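Local structure of ornithine carbamoyltransferase, anabolic (Campylobacter jejuni subsp. jejuni, 3TPF) at residues B[7-12]-B[184-189]; B[35-40]-B[299-304]. The protein catalyses the reversible transfer of the carbamoyl group from carbamoyl phosphate to L-ornithine, giving L-citrulline and phosphate in the first of the three steps from ornithine to arginine. All coordinates share one frame; numbering follows the deposited sequence.

Interaction 1 (B[7-12]-B[184-189]); sequences TLRDFS and SPEIWE
A bend at chi3 (72°) in the otherwise drawn-out chain of Arg-9 and one at chi2 (-91°) in Glu-186 turn guanidinium and carboxylate end-on to each other, across a gap of 9.4 Å between Arg-9 CA and Ile-187 CA. The salt bridge is bidentate: Arg-9 NH1 reaches Glu-186 OE1 at 3.0 Å and Arg-9 NH2 reaches Glu-186 OE2 at 2.8 Å. Both oxygens are met on their syn side and both lie close to the guanidinium plane; the planes are 19° apart, and two bonds to two different oxygens restrain the rotation of both groups. Ile-187 approaches obliquely, its CG1 4.4 Å from Arg-9 NH1. Thr-7 OG1 accepts from Arg-9 N at 3.0 Å, an ST turn at the start of the 3-10 segment 8-10, while Ser-184, the N-cap of helix 185-198, takes weak bonds from the N of Glu-186 and Ile-187. Beyond the pair, Tyr-124 OH bonds Arg-9 NH1, and Phe-190 makes a cation-pi contact with Arg-9. The bridge thus ties the loop before helix 13-28, in the carbamoyl-phosphate family region, to a helix of the ornithine region, and its paired charges imply a directional, electrostatic link, with little apolar packing between the segments.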
loop_
_atom_site.group_PDB
_atom_site.type_symbol
_atom_site.label_atom_id
_atom_site.label_comp_id
_atom_site.label_asym_id
_atom_site.label_seq_id
_atom_site.Cartn_x
_atom_site.Cartn_y
_atom_site.Cartn_z
ATOM N N THR B 7 -21.275 -6.117 -14.265
ATOM C CA THR B 7 -21.641 -5.476 -15.525
ATOM C C THR B 7 -22.980 -4.748 -15.420
ATOM O O THR B 7 -23.888 -5.192 -14.731
ATOM C CB THR B 7 -21.771 -6.484 -16.687
ATOM O OG1 THR B 7 -22.320 -5.803 -17.828
ATOM C CG2 THR B 7 -22.664 -7.625 -16.291
ATOM N N LEU B 8 -23.136 -3.676 -16.160
ATOM C CA LEU B 8 -24.413 -2.998 -16.117
ATOM C C LEU B 8 -25.559 -3.835 -16.698
ATOM O O LEU B 8 -26.751 -3.511 -16.544
ATOM C CB LEU B 8 -24.298 -1.667 -16.837
ATOM C CG LEU B 8 -23.461 -0.699 -15.991
ATOM C CD1 LEU B 8 -22.998 0.537 -16.719
ATOM C CD2 LEU B 8 -24.339 -0.388 -14.805
ATOM N N ARG B 9 -25.194 -4.906 -17.387
ATOM C CA ARG B 9 -26.198 -5.800 -17.973
ATOM C C ARG B 9 -27.161 -6.286 -16.940
ATOM O O ARG B 9 -28.285 -6.568 -17.248
ATOM C CB ARG B 9 -25.561 -7.027 -18.578
ATOM C CG ARG B 9 -25.022 -6.798 -19.970
ATOM C CD ARG B 9 -24.292 -8.008 -20.460
ATOM N NE ARG B 9 -25.207 -9.061 -20.766
ATOM C CZ ARG B 9 -24.915 -10.082 -21.562
ATOM N NH1 ARG B 9 -23.714 -10.186 -22.133
ATOM N NH2 ARG B 9 -25.838 -11.013 -21.800
ATOM N N ASP B 10 -26.695 -6.428 -15.712
ATOM C CA ASP B 10 -27.510 -6.951 -14.624
ATOM C C ASP B 10 -28.404 -5.906 -13.962
ATOM O O ASP B 10 -28.978 -6.170 -12.919
ATOM C CB ASP B 10 -26.612 -7.604 -13.560
ATOM C CG ASP B 10 -25.854 -8.839 -14.083
ATOM O OD1 ASP B 10 -26.383 -9.591 -14.958
ATOM O OD2 ASP B 10 -24.731 -9.088 -13.589
ATOM N N PHE B 11 -28.486 -4.705 -14.512
ATOM C CA PHE B 11 -29.273 -3.634 -13.877
ATOM C C PHE B 11 -30.309 -2.971 -14.776
ATOM O O PHE B 11 -30.246 -3.082 -16.012
ATOM C CB PHE B 11 -28.376 -2.611 -13.270
ATOM C CG PHE B 11 -27.487 -3.188 -12.232
ATOM C CD1 PHE B 11 -26.308 -3.836 -12.603
ATOM C CD2 PHE B 11 -27.861 -3.159 -10.897
ATOM C CE1 PHE B 11 -25.517 -4.391 -11.680
ATOM C CE2 PHE B 11 -27.064 -3.745 -9.944
ATOM C CZ PHE B 11 -25.899 -4.354 -10.352
ATOM N N SER B 12 -31.317 -2.383 -14.129
ATOM C CA SER B 12 -32.405 -1.757 -14.841
ATOM C C SER B 12 -32.067 -0.313 -15.117
ATOM O O SER B 12 -31.227 0.316 -14.453
ATOM C CB SER B 12 -33.685 -1.797 -14.053
ATOM O OG SER B 12 -33.600 -1.026 -12.869
ATOM N N SER B 184 -18.818 -8.834 -30.174
ATOM C CA SER B 184 -19.192 -10.175 -29.719
ATOM C C SER B 184 -20.638 -10.442 -29.971
ATOM O O SER B 184 -21.500 -9.719 -29.494
ATOM C CB SER B 184 -18.996 -10.320 -28.223
ATOM O OG SER B 184 -19.839 -11.357 -27.786
ATOM N N PRO B 185 -20.930 -11.492 -30.706
ATOM C CA PRO B 185 -22.328 -11.703 -31.025
ATOM C C PRO B 185 -23.236 -11.813 -29.791
ATOM O O PRO B 185 -24.370 -11.348 -29.829
ATOM C CB PRO B 185 -22.314 -13.015 -31.803
ATOM C CG PRO B 185 -20.921 -13.126 -32.337
ATOM C CD PRO B 185 -20.050 -12.491 -31.314
ATOM N N GLU B 186 -22.741 -12.415 -28.727
ATOM C CA GLU B 186 -23.564 -12.609 -27.520
ATOM C C GLU B 186 -23.974 -11.263 -26.894
ATOM O O GLU B 186 -25.080 -11.056 -26.416
ATOM C CB GLU B 186 -22.809 -13.478 -26.512
ATOM C CG GLU B 186 -23.650 -13.984 -25.344
ATOM C CD GLU B 186 -23.622 -13.059 -24.127
ATOM O OE1 GLU B 186 -22.577 -12.464 -23.795
ATOM O OE2 GLU B 186 -24.684 -12.933 -23.488
ATOM N N ILE B 187 -23.039 -10.337 -26.901
ATOM C CA ILE B 187 -23.265 -9.031 -26.344
ATOM C C ILE B 187 -24.227 -8.261 -27.219
ATOM O O ILE B 187 -25.126 -7.555 -26.752
ATOM C CB ILE B 187 -21.951 -8.260 -26.205
ATOM C CG1 ILE B 187 -20.986 -9.064 -25.349
ATOM C CG2 ILE B 187 -22.226 -6.912 -25.555
ATOM C CD1 ILE B 187 -19.896 -8.233 -24.736
ATOM N N TRP B 188 -23.993 -8.381 -28.499
ATOM C CA TRP B 188 -24.771 -7.647 -29.509
ATOM C C TRP B 188 -26.226 -8.065 -29.458
ATOM O O TRP B 188 -27.124 -7.240 -29.528
ATOM C CB TRP B 188 -24.187 -7.880 -30.904
ATOM C CG TRP B 188 -24.900 -7.161 -32.018
ATOM C CD1 TRP B 188 -25.750 -7.733 -32.903
ATOM C CD2 TRP B 188 -24.790 -5.775 -32.419
ATOM N NE1 TRP B 188 -26.171 -6.803 -33.813
ATOM C CE2 TRP B 188 -25.607 -5.594 -33.535
ATOM C CE3 TRP B 188 -24.084 -4.681 -31.937
ATOM C CZ2 TRP B 188 -25.769 -4.370 -34.172
ATOM C CZ3 TRP B 188 -24.233 -3.434 -32.590
ATOM C CH2 TRP B 188 -25.081 -3.300 -33.681
ATOM N N GLU B 189 -26.430 -9.354 -29.301
ATOM C CA GLU B 189 -27.766 -9.869 -29.160
ATOM C C GLU B 189 -28.454 -9.288 -27.954
ATOM O O GLU B 189 -29.608 -8.932 -28.017
ATOM C CB GLU B 189 -27.823 -11.394 -29.117
ATOM C CG GLU B 189 -29.003 -11.881 -29.927
ATOM C CD GLU B 189 -29.058 -11.283 -31.354
ATOM O OE1 GLU B 189 -30.011 -10.533 -31.700
ATOM O OE2 GLU B 189 -28.128 -11.555 -32.148
#

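Interaction 2 (B[35-40]-B[299-304]); sequences QDKTLA and FLDNQR
Lys-37 NZ meets Asp-301 OD1 at 3.1 Å, the one close approach between the segments, and the two side chains cross at about a right angle. The lysine comes in on the syn lone pair of OD1, so that Asp-301 OD2 is also near, 3.7 Å from Lys-37 NZ. On the anti side of the same oxygen, Arg-304 NH2 donates at 3.1 Å, with OD1 lying 11° out of the guanidinium plane; a weak bond from Arg-304 NE adds to it. One carboxylate oxygen therefore gathers two cations, which probably offsets the like charges of Lys-37 NZ and Arg-304 NH2, 4.9 Å apart. With CG anti to its backbone N (chi1 -173°), Asp-301 turns its carboxylate toward Lys-37, whose chain bends at chi2 (-88°) to bring NZ to OD1. The tight part is this grip on OD1, with Asp-301 also touching Leu-34 and Phe-94, whose ring makes a cation-pi contact with Arg-304. The outer side is looser. Only 83 Å² is buried between the segments, Lys-37 and Asp-301 both stay partly exposed, and Arg-304 is poorly ordered, so its bonds deserve caution. Asp-36, next to Lys-37, pairs with Lys-32 of a second subunit. The geometry is that of a surface salt-bridge network joining the C-terminal helix, at Asp-301, to the start of strand 38-43 in the parallel alpha/beta sheet of the carbamoyl-phosphate domain.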
loop_
_atom_site.group_PDB
_atom_site.type_symbol
_atom_site.label_atom_id
_atom_site.label_comp_id
_atom_site.label_asym_id
_atom_site.label_seq_id
_atom_site.Cartn_x
_atom_site.Cartn_y
_atom_site.Cartn_z
ATOM N N GLN B 35 -19.741 4.239 7.430
ATOM C CA GLN B 35 -18.798 4.213 8.561
ATOM C C GLN B 35 -18.244 2.804 8.893
ATOM O O GLN B 35 -18.950 1.820 8.926
ATOM C CB GLN B 35 -19.361 4.912 9.766
ATOM C CG GLN B 35 -19.136 6.409 9.663
ATOM C CD GLN B 35 -19.953 7.175 10.733
ATOM O OE1 GLN B 35 -20.013 6.755 11.905
ATOM N NE2 GLN B 35 -20.605 8.284 10.315
ATOM N N ASP B 36 -16.955 2.748 9.081
ATOM C CA ASP B 36 -16.231 1.514 9.401
ATOM C C ASP B 36 -16.289 0.373 8.357
ATOM O O ASP B 36 -15.751 -0.682 8.636
ATOM C CB ASP B 36 -16.657 0.961 10.723
ATOM C CG ASP B 36 -16.368 1.937 11.873
ATOM O OD1 ASP B 36 -15.446 2.809 11.695
ATOM O OD2 ASP B 36 -17.072 1.831 12.948
ATOM N N LYS B 37 -16.858 0.578 7.188
ATOM C CA LYS B 37 -16.948 -0.464 6.278
ATOM C C LYS B 37 -15.639 -0.665 5.481
ATOM O O LYS B 37 -14.860 0.236 5.333
ATOM C CB LYS B 37 -18.056 -0.186 5.299
ATOM C CG LYS B 37 -19.435 -0.133 5.925
ATOM C CD LYS B 37 -20.124 -1.492 5.991
ATOM C CE LYS B 37 -21.283 -1.390 6.988
ATOM N NZ LYS B 37 -22.580 -1.951 6.530
ATOM N N THR B 38 -15.411 -1.833 4.970
ATOM C CA THR B 38 -14.069 -2.123 4.440
ATOM C C THR B 38 -14.142 -2.634 3.009
ATOM O O THR B 38 -15.098 -3.293 2.635
ATOM C CB THR B 38 -13.267 -3.200 5.230
ATOM O OG1 THR B 38 -14.018 -4.431 5.261
ATOM C CG2 THR B 38 -13.039 -2.760 6.571
ATOM N N LEU B 39 -13.162 -2.219 2.244
ATOM C CA LEU B 39 -13.154 -2.547 0.797
ATOM C C LEU B 39 -11.828 -3.109 0.419
ATOM O O LEU B 39 -10.809 -2.472 0.609
ATOM C CB LEU B 39 -13.432 -1.277 -0.114
ATOM C CG LEU B 39 -13.094 -1.668 -1.653
ATOM C CD1 LEU B 39 -14.157 -2.549 -2.344
ATOM C CD2 LEU B 39 -12.766 -0.516 -2.587
ATOM N N ALA B 40 -11.865 -4.306 -0.041
ATOM C CA ALA B 40 -10.625 -4.969 -0.457
ATOM C C ALA B 40 -10.449 -4.586 -1.880
ATOM O O ALA B 40 -11.375 -4.704 -2.621
ATOM C CB ALA B 40 -10.825 -6.445 -0.375
ATOM N N PHE B 299 -25.095 1.484 -2.702
ATOM C CA PHE B 299 -26.178 0.749 -3.292
ATOM C C PHE B 299 -26.004 -0.717 -2.985
ATOM O O PHE B 299 -26.951 -1.355 -2.538
ATOM C CB PHE B 299 -26.183 0.957 -4.761
ATOM C CG PHE B 299 -27.057 0.012 -5.509
ATOM C CD1 PHE B 299 -28.406 0.231 -5.617
ATOM C CD2 PHE B 299 -26.517 -1.095 -6.167
ATOM C CE1 PHE B 299 -29.243 -0.658 -6.317
ATOM C CE2 PHE B 299 -27.355 -1.974 -6.908
ATOM C CZ PHE B 299 -28.718 -1.754 -6.975
ATOM N N LEU B 300 -24.800 -1.257 -3.232
ATOM C CA LEU B 300 -24.494 -2.653 -2.935
ATOM C C LEU B 300 -24.604 -2.936 -1.415
ATOM O O LEU B 300 -24.882 -4.068 -1.020
ATOM C CB LEU B 300 -23.101 -3.076 -3.397
ATOM C CG LEU B 300 -22.800 -3.097 -4.895
ATOM C CD1 LEU B 300 -21.299 -3.147 -5.120
ATOM C CD2 LEU B 300 -23.578 -4.124 -5.710
ATOM N N ASP B 301 -24.405 -1.934 -0.570
ATOM C CA ASP B 301 -24.519 -2.154 0.882
ATOM C C ASP B 301 -25.947 -2.497 1.248
ATOM O O ASP B 301 -26.192 -3.282 2.148
ATOM C CB ASP B 301 -24.080 -0.922 1.637
ATOM C CG ASP B 301 -24.014 -1.146 3.124
ATOM O OD1 ASP B 301 -23.233 -2.049 3.531
ATOM O OD2 ASP B 301 -24.688 -0.409 3.898
ATOM N N ASN B 302 -26.886 -1.869 0.558
ATOM C CA ASN B 302 -28.356 -2.079 0.793
ATOM C C ASN B 302 -28.962 -3.328 0.151
ATOM O O ASN B 302 -30.083 -3.667 0.440
ATOM C CB ASN B 302 -29.189 -0.866 0.312
ATOM C CG ASN B 302 -28.941 0.396 1.124
ATOM O OD1 ASN B 302 -29.801 0.821 1.878
ATOM N ND2 ASN B 302 -27.797 1.023 0.931
ATOM N N GLN B 303 -28.241 -3.929 -0.775
ATOM C CA GLN B 303 -28.674 -5.126 -1.540
ATOM C C GLN B 303 -27.746 -6.299 -1.186
ATOM O O GLN B 303 -26.890 -6.723 -1.994
ATOM C CB GLN B 303 -28.693 -4.884 -3.085
ATOM C CG GLN B 303 -29.904 -4.101 -3.634
ATOM N N ARG B 304 -27.899 -6.727 0.067
ATOM C CA ARG B 304 -27.257 -7.948 0.643
ATOM C C ARG B 304 -28.134 -9.188 0.975
ATOM O O ARG B 304 -27.717 -10.035 1.763
ATOM C CB ARG B 304 -26.487 -7.570 1.924
ATOM C CG ARG B 304 -25.198 -6.805 1.700
ATOM C CD ARG B 304 -24.481 -6.501 3.008
ATOM N NE ARG B 304 -23.550 -5.391 2.852
ATOM C CZ ARG B 304 -22.242 -5.498 2.566
ATOM N NH1 ARG B 304 -21.648 -6.680 2.392
ATOM N NH2 ARG B 304 -21.512 -4.397 2.445
#

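Both contacts are ion pairs between distant parts of the chain, and their segments alternate in sequence: 7-12, 35-40, 184-189, 299-304. Their centres are 25 Å apart, yet they meet directly where Phe-11 CE2 packs 3.5 Å from Phe-299 CE2, linking the loop before helix 13-28 to the C-terminal helix. They differ in relation to the active site. In interaction 1 the side chain of Arg-9 is about 9 Å from that of Pro-126, a predicted carbamoyl-phosphate residue, and the side chain of Ile-187 about 8 Å from that of Asn-157, a predicted ornithine residue. Interaction 2 lies away from these sites, at the surface, its centre about 20 Å from that of the chain, against about 13 Å for interaction 1.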